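Local coordinates for protein possible prolidase (Bifidobacterium longum NCC2705, PDB 2P9B) that is a putative amidohydrolase, named a possible prolidase, that probably hydrolyses carbon-nitrogen bonds of a substrate not yet established, at residues 294-299 / 342-347. Sequence-based numbering, arbitrary orientation.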
loop_
_atom_site.group_PDB
_atom_site.type_symbol
_atom_site.label_atom_id
_atom_site.label_comp_id
_atom_site.label_asym_id
_atom_site.label_seq_id
_atom_site.Cartn_x
_atom_site.Cartn_y
_atom_site.Cartn_z
ATOM N N THR A 294 7.904 1.294 3.840
ATOM C CA THR A 294 8.333 0.944 2.485
ATOM C C THR A 294 9.770 0.413 2.492
ATOM O O THR A 294 10.612 0.837 1.700
ATOM C CB THR A 294 8.243 2.154 1.520
ATOM O OG1 THR A 294 9.281 3.092 1.818
ATOM C CG2 THR A 294 6.902 2.852 1.668
ATOM N N LEU A 295 10.035 -0.536 3.386
ATOM C CA LEU A 295 11.366 -1.117 3.498
ATOM C C LEU A 295 11.819 -1.748 2.187
ATOM O O LEU A 295 13.006 -1.747 1.869
ATOM C CB LEU A 295 11.401 -2.161 4.616
ATOM C CG LEU A 295 11.075 -1.608 6.010
ATOM C CD1 LEU A 295 11.195 -2.717 7.041
ATOM C CD2 LEU A 295 12.024 -0.467 6.346
ATOM N N SER A 296 10.871 -2.285 1.429
ATOM C CA SER A 296 11.177 -2.901 0.141
ATOM C C SER A 296 11.880 -1.951 -0.825
ATOM O O SER A 296 12.618 -2.389 -1.710
ATOM C CB SER A 296 9.893 -3.400 -0.528
ATOM O OG SER A 296 9.347 -4.507 0.148
ATOM N N ALA A 297 11.646 -0.651 -0.669
ATOM C CA ALA A 297 12.250 0.321 -1.569
ATOM C C ALA A 297 13.665 0.740 -1.188
ATOM O O ALA A 297 14.470 1.066 -2.053
ATOM C CB ALA A 297 11.356 1.554 -1.684
ATOM N N GLY A 298 13.980 0.715 0.101
ATOM C CA GLY A 298 15.307 1.137 0.513
ATOM C C GLY A 298 16.363 0.057 0.634
ATOM O O GLY A 298 17.511 0.257 0.224
ATOM N N LEU A 299 15.982 -1.091 1.181
ATOM C CA LEU A 299 16.923 -2.184 1.391
ATOM C C LEU A 299 17.706 -2.683 0.181
ATOM O O LEU A 299 18.882 -3.019 0.309
ATOM C CB LEU A 299 16.220 -3.355 2.075
ATOM C CG LEU A 299 15.953 -3.120 3.563
ATOM C CD1 LEU A 299 15.073 -4.230 4.122
ATOM C CD2 LEU A 299 17.287 -3.062 4.307
ATOM N N VAL A 342 1.550 -1.095 5.146
ATOM C CA VAL A 342 2.387 -1.818 4.199
ATOM C C VAL A 342 2.305 -1.155 2.827
ATOM O O VAL A 342 1.228 -1.034 2.237
ATOM C CB VAL A 342 1.928 -3.293 4.089
ATOM C CG1 VAL A 342 2.555 -3.956 2.877
ATOM C CG2 VAL A 342 2.317 -4.047 5.355
ATOM N N GLY A 343 3.458 -0.717 2.337
ATOM C CA GLY A 343 3.554 -0.081 1.034
ATOM C C GLY A 343 4.941 -0.457 0.559
ATOM O O GLY A 343 5.798 -0.746 1.390
ATOM N N THR A 344 5.186 -0.463 -0.749
ATOM C CA THR A 344 6.508 -0.869 -1.216
ATOM C C THR A 344 7.199 0.026 -2.235
ATOM O O THR A 344 8.380 -0.163 -2.507
ATOM C CB THR A 344 6.461 -2.273 -1.829
ATOM O OG1 THR A 344 5.626 -2.254 -2.992
ATOM C CG2 THR A 344 5.915 -3.270 -0.822
ATOM N N ASP A 345 6.465 0.981 -2.797
ATOM C CA ASP A 345 6.995 1.886 -3.819
ATOM C C ASP A 345 7.260 1.091 -5.105
ATOM O O ASP A 345 8.356 1.141 -5.663
ATOM C CB ASP A 345 8.295 2.553 -3.344
ATOM C CG ASP A 345 8.518 3.918 -3.979
ATOM O OD1 ASP A 345 7.858 4.220 -4.994
ATOM O OD2 ASP A 345 9.357 4.691 -3.465
ATOM N N THR A 346 6.253 0.360 -5.572
ATOM C CA THR A 346 6.402 -0.441 -6.788
ATOM C C THR A 346 6.788 0.429 -7.983
ATOM O O THR A 346 6.544 1.635 -7.992
ATOM C CB THR A 346 5.098 -1.196 -7.141
ATOM O OG1 THR A 346 4.079 -0.259 -7.498
ATOM C CG2 THR A 346 4.623 -2.024 -5.954
ATOM N N GLY A 347 7.379 -0.188 -9.001
ATOM C CA GLY A 347 7.782 0.570 -10.170
ATOM C C GLY A 347 9.270 0.852 -10.152
ATOM O O GLY A 347 9.865 1.148 -11.193
HETATM O O HOH W 1 5.553 -0.538 4.476
#
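S296 and T344 meet side chain to side chain where the start of helix 295-303 faces the loop that follows helix 313-335. Traced outward, S296 first sets its CB 3.8 Å from T344 CB; its OG, beside the backbone N (chi1 -70°) and anti to the carbonyl carbon, then passes alongside the methyl, 3.8 Å from T344 CG2. The methyl offers only van der Waals contact. The hydroxyl of S296 is hydrogen-bonded to E359 OE1, whose partner oxygen OE2 takes L295 N, and T344 OG1 is hydrogen-bonded to N75 ND2.

The next residue, A297, puts its CB 3.6 Å from D345 CB and 3.5 Å from T344 O, a buried carbonyl oxygen for which the model contains no partner. At the other end the backbones close up: T294 CA lies 3.2 Å from G343 O with 157° at the hydrogen, evidence for a CA-H...O contact. No direct hydrogen bond joins the segments; instead one water accepts from both T294 N and G343 N, at 3.0 Å from each nitrogen.

D345, with H77 and H79, frames a possible vacant metal site, consistent with the barrel-end metal centres of amidohydrolases. The contact is buried: strand 68-78 flanks it through H77, which touches T294 and D345, while helix 356-367 packs against S296 and T344 through L362 and E359, respectively.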